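Local coordinates for uncharacterized conserved protein of COG5135 (PDB 2I51) that binds flavin mononucleotide and, being related to pyridoxamine 5'-phosphate oxidase, is probably a flavin-dependent oxidoreductase whose substrate is not established, at residues Phe57-Asp60 against Thr61-Lys65; Gln104-Gln107 against Pro108-Ile111. One frame throughout, in Å; residues are numbered along the deposited sequence.

How the contacts relate
Contacts 1 and 2 lie in series along the chain, with centres about 17 Å apart and nearest atoms about 7 Å apart, so they do not touch. Contact 1 is partly buried. It joins the end of strand 55-60 to the start of helix 64-71 and lines the flavin mononucleotide pocket. Contact 2 is a surface contact at the start of helix 107-116, on the chain that follows strand 86-97. Both meet strand 155-169, contact 1 through its backbone pairing and contact 2 through Arg110. Contact 1 is rich in charge, with a carboxylate-guanidinium pair and a lysine on the cofactor. Contact 2 relies on helical backbone bonds and one amide-guanidinium bond.

Contact 1: residues Phe57-Asp60 against Thr61-Lys65; sequences FITD and TRSAK. With FMN (flavin mononucleotide), chain C; EDO (1,2-ethanediol), chain N; EDO (1,2-ethanediol), chain U.
Lys65 NZ meets Thr59 OG1 at 2.8 Å across a strand-turn-helix corner of the split-barrel FMN-binding fold. Both groups also hold the flavin mononucleotide. Thr59 OG1 donates to the cofactor's O2 at 2.6 Å, while Lys65 NZ reaches O4' at 2.7 Å and phosphate oxygen O1P. Bends at chi3 and chi4 (77° and 47°) curl the lysine chain back toward the cofactor. Its charge would probably offset that of the phosphate. Lys65 N also donates to O1P, and Ile58 O takes the flavin N3-H in a nearly straight bond.

Behind this shell, a type I turn from Asp60 to Ser63 sets the corner. The Asp60 carboxylate turns to both the backbone and the side chain of Arg62. Arg62 grips it side-on, with NE on OD1 at 3.0 Å and NH2 on OD2 at 2.9 Å. The two flat groups are 27° apart. Asp60 OD1 has a second donor from the turn itself: Arg62 N approaches on its anti side at 2.9 Å. Asn154 also bonds OD2, and Trp127 O takes Arg62 NH1. With an alanine here in place of Asp60, the Arg62 guanidinium would probably lose its charged mate and Arg62 N its acceptor in the turn. Asp60 O accepts twice: Ser63 N comes from above its carbonyl plane, and Ser63 OG lies in that plane at 2.8 Å.

Contact 2: residues Gln104-Gln107 against Pro108-Ile111; sequences QDLQ and PARI. With EDO (1,2-ethanediol), chain M; EDO (1,2-ethanediol), chain K.
Gln107 O accepts from Ile111 N at 2.8 Å, an i to i+4 bond in the first turn of helix 107-116. Leu106 is the N-cap residue. Its carbonyl O takes Arg110 N at 3.1 Å. Pro108 follows in this first turn, where its lack of an N-H costs no helical bond. Ahead of it, Gln107 N bonds back to Gln104 O, which joins the short 3-10 segment to the helix.

The side chains of Gln107 and Arg110 run side by side and point the same way. The bend at chi2 (-65°) turns the Gln107 amide to the extended Arg110 chain, where Gln107 OE1 receives Arg110 NH1 at 3.0 Å on a lone pair, near the guanidinium plane. The amide and guanidinium planes are turned 64° apart. Each end is also held from outside: Ser98 O takes Gln107 NE2, and Phe155 O takes Arg110 NE. The pair thus ties the helix start to Ser98, just past strand 86-97, and to strand 155-169. Leu106 packs on Thr95 and Ile97 of strand 86-97, and its CD2 lies 4.3 Å from Ala109 CB.

Contact 1: residues Phe57-Asp60 against Thr61-Lys65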
# COMPACT_ATOMS: atom_id res chain seq x y z
N PHE A 57 -9.99 -11.96 0.01
CA PHE A 57 -9.37 -11.56 1.26
C PHE A 57 -10.43 -11.79 2.36
O PHE A 57 -11.63 -11.95 2.05
CB PHE A 57 -9.03 -10.08 1.23
CG PHE A 57 -8.24 -9.68 0.02
CD1 PHE A 57 -6.89 -9.80 0.04
CD2 PHE A 57 -8.86 -9.23 -1.10
CE1 PHE A 57 -6.15 -9.48 -1.08
CE2 PHE A 57 -8.15 -8.86 -2.22
CZ PHE A 57 -6.76 -9.00 -2.19
N ILE A 58 -9.99 -11.72 3.60
CA ILE A 58 -10.89 -11.72 4.75
C ILE A 58 -10.65 -10.47 5.56
O ILE A 58 -9.53 -9.90 5.55
CB ILE A 58 -10.72 -12.99 5.61
CG1 ILE A 58 -9.41 -13.01 6.39
CG2 ILE A 58 -10.95 -14.22 4.75
CD1 ILE A 58 -9.16 -14.26 7.28
N THR A 59 -11.68 -10.05 6.27
CA THR A 59 -11.57 -8.91 7.18
C THR A 59 -12.67 -8.98 8.21
O THR A 59 -13.63 -9.74 8.06
CB THR A 59 -11.51 -7.57 6.45
OG1 THR A 59 -10.90 -6.58 7.28
CG2 THR A 59 -12.90 -7.13 5.99
N ASP A 60 -12.51 -8.21 9.27
CA ASP A 60 -13.48 -8.15 10.36
C ASP A 60 -14.48 -7.03 10.12
O ASP A 60 -14.09 -5.91 9.74
CB ASP A 60 -12.69 -7.91 11.66
CG ASP A 60 -13.47 -8.19 12.91
OD1 ASP A 60 -14.57 -7.66 13.10
OD2 ASP A 60 -12.94 -8.98 13.72
N THR A 61 -15.78 -7.29 10.33
CA THR A 61 -16.82 -6.25 10.16
C THR A 61 -16.58 -5.07 11.09
O THR A 61 -17.10 -3.97 10.84
CB THR A 61 -18.26 -6.74 10.45
OG1 THR A 61 -18.32 -7.20 11.80
CG2 THR A 61 -18.67 -7.87 9.53
N ARG A 62 -15.87 -5.28 12.20
CA ARG A 62 -15.61 -4.23 13.19
C ARG A 62 -14.48 -3.32 12.78
O ARG A 62 -14.28 -2.28 13.42
CB ARG A 62 -15.25 -4.87 14.54
CG ARG A 62 -16.39 -5.69 15.12
CD ARG A 62 -15.97 -6.47 16.36
NE ARG A 62 -14.88 -7.38 16.09
CZ ARG A 62 -14.14 -7.98 17.01
NH1 ARG A 62 -14.41 -7.82 18.31
NH2 ARG A 62 -13.14 -8.77 16.65
N SER A 63 -13.73 -3.69 11.75
CA SER A 63 -12.61 -2.84 11.32
C SER A 63 -13.08 -1.58 10.56
O SER A 63 -14.16 -1.50 9.97
CB SER A 63 -11.63 -3.63 10.50
OG SER A 63 -12.18 -3.96 9.26
N ALA A 64 -12.23 -0.54 10.59
CA ALA A 64 -12.55 0.68 9.91
C ALA A 64 -12.80 0.51 8.42
O ALA A 64 -13.66 1.22 7.85
CB ALA A 64 -11.42 1.69 10.10
N LYS A 65 -12.06 -0.39 7.78
CA LYS A 65 -12.15 -0.51 6.34
C LYS A 65 -13.55 -0.99 5.97
O LYS A 65 -14.01 -0.73 4.89
CB LYS A 65 -11.11 -1.46 5.77
CG LYS A 65 -11.41 -2.97 5.92
CD LYS A 65 -10.27 -3.84 5.45
CE LYS A 65 -9.13 -3.91 6.42
NZ LYS A 65 -9.50 -4.18 7.87
N1 FMN C . -6.21 -7.23 8.14
C2 FMN C . -7.29 -7.80 7.59
O2 FMN C . -8.43 -7.33 7.74
N3 FMN C . -7.14 -8.91 6.78
C4 FMN C . -5.93 -9.48 6.53
O4 FMN C . -5.79 -10.42 5.67
C4A FMN C . -4.80 -8.91 7.10
N5 FMN C . -3.55 -9.47 6.91
C5A FMN C . -2.42 -8.72 7.35
C6 FMN C . -1.16 -9.20 7.07
C7 FMN C . -0.00 -8.53 7.49
C7M FMN C . 1.35 -8.93 6.95
C8 FMN C . -0.18 -7.38 8.27
C8M FMN C . 1.03 -6.48 8.54
C9 FMN C . -1.46 -6.91 8.57
C9A FMN C . -2.58 -7.60 8.15
N10 FMN C . -3.85 -7.17 8.46
C10 FMN C . -4.95 -7.76 7.91
C1' FMN C . -4.09 -6.04 9.45
C2' FMN C . -4.33 -4.76 8.65
O2' FMN C . -3.12 -4.33 7.98
C3' FMN C . -4.93 -3.61 9.48
O3' FMN C . -4.10 -3.42 10.60
C4' FMN C . -6.33 -4.05 9.95
O4' FMN C . -7.10 -4.74 8.96
C5' FMN C . -7.10 -2.79 10.32
O5' FMN C . -7.20 -1.95 9.17
P FMN C . -8.36 -0.90 9.04
O1P FMN C . -9.67 -1.57 8.84
O2P FMN C . -8.36 -0.10 10.38
O3P FMN C . -7.98 0.05 7.96
C1 EDO N . -17.05 -0.80 10.06
O1 EDO N . -16.10 0.24 9.83
C2 EDO N . -17.06 -1.09 11.54
O2 EDO N . -18.35 -1.57 11.92
C1 EDO U . -8.99 0.06 14.03
O1 EDO U . -10.39 0.39 14.15
C2 EDO U . -9.02 -1.19 13.20
O2 EDO U . -9.97 -0.80 12.25
O HOH W 1 -9.92 -6.78 9.89

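Contact 2: residues Gln104-Gln107 against Pro108-Ile111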
# COMPACT_ATOMS: atom_id res chain seq x y z
N GLN A 104 -26.54 -12.70 -0.71
CA GLN A 104 -26.93 -14.07 -0.35
C GLN A 104 -26.36 -15.08 -1.30
O GLN A 104 -25.97 -16.19 -0.87
CB GLN A 104 -28.45 -14.22 -0.27
CG GLN A 104 -29.00 -13.74 1.03
CD GLN A 104 -28.27 -14.33 2.24
OE1 GLN A 104 -27.51 -13.62 2.89
NE2 GLN A 104 -28.43 -15.67 2.50
N ASP A 105 -26.28 -14.73 -2.57
CA ASP A 105 -25.68 -15.60 -3.57
C ASP A 105 -24.22 -15.94 -3.33
O ASP A 105 -23.74 -16.92 -3.87
CB ASP A 105 -25.83 -15.03 -4.99
CG ASP A 105 -25.23 -13.62 -5.14
OD1 ASP A 105 -25.33 -12.78 -4.21
OD2 ASP A 105 -24.69 -13.33 -6.24
N LEU A 106 -23.51 -15.13 -2.54
CA LEU A 106 -22.12 -15.39 -2.26
C LEU A 106 -21.90 -15.97 -0.85
O LEU A 106 -20.75 -16.07 -0.41
CB LEU A 106 -21.30 -14.09 -2.41
CG LEU A 106 -21.13 -13.66 -3.89
CD1 LEU A 106 -20.71 -12.23 -3.99
CD2 LEU A 106 -20.07 -14.58 -4.51
N GLN A 107 -22.97 -16.31 -0.16
CA GLN A 107 -22.74 -16.96 1.16
C GLN A 107 -21.94 -18.25 1.04
O GLN A 107 -21.07 -18.50 1.86
CB GLN A 107 -24.02 -17.13 1.95
CG GLN A 107 -24.54 -15.80 2.47
CD GLN A 107 -23.64 -15.13 3.46
OE1 GLN A 107 -23.01 -15.81 4.29
NE2 GLN A 107 -23.58 -13.76 3.41
N PRO A 108 -22.21 -19.14 0.04
CA PRO A 108 -21.38 -20.31 -0.07
C PRO A 108 -19.88 -19.98 -0.19
O PRO A 108 -19.06 -20.70 0.41
CB PRO A 108 -21.94 -21.03 -1.31
CG PRO A 108 -23.37 -20.58 -1.36
CD PRO A 108 -23.35 -19.18 -0.92
N ALA A 109 -19.53 -18.91 -0.92
CA ALA A 109 -18.14 -18.52 -1.01
C ALA A 109 -17.60 -18.08 0.32
O ALA A 109 -16.48 -18.37 0.67
CB ALA A 109 -17.97 -17.39 -2.04
N ARG A 110 -18.38 -17.32 1.07
CA ARG A 110 -17.97 -16.89 2.41
C ARG A 110 -17.75 -18.06 3.37
O ARG A 110 -16.76 -18.10 4.11
CB ARG A 110 -19.00 -15.89 2.95
CG ARG A 110 -18.78 -15.40 4.40
CD ARG A 110 -19.79 -14.37 4.81
NE ARG A 110 -19.70 -14.05 6.23
CZ ARG A 110 -20.51 -14.51 7.18
NH1 ARG A 110 -21.54 -15.32 6.89
NH2 ARG A 110 -20.26 -14.19 8.44
N ILE A 111 -18.68 -18.99 3.33
CA ILE A 111 -18.62 -20.19 4.19
C ILE A 111 -17.40 -21.04 3.82
O ILE A 111 -16.66 -21.51 4.69
CB ILE A 111 -19.92 -21.01 4.06
CG1 ILE A 111 -21.08 -20.19 4.62
CG2 ILE A 111 -19.77 -22.34 4.84
CD1 ILE A 111 -22.50 -20.57 4.10
C1 EDO M . -26.29 -14.55 6.05
O1 EDO M . -27.20 -13.54 5.58
C2 EDO M . -27.07 -15.83 6.34
O2 EDO M . -27.54 -16.44 5.13
C1 EDO K . -28.73 -10.99 -2.61
O1 EDO K . -28.76 -10.85 -1.18
C2 EDO K . -28.47 -9.66 -3.32
O2 EDO K . -27.15 -9.68 -3.89
O HOH W 2 -21.10 -18.44 -3.55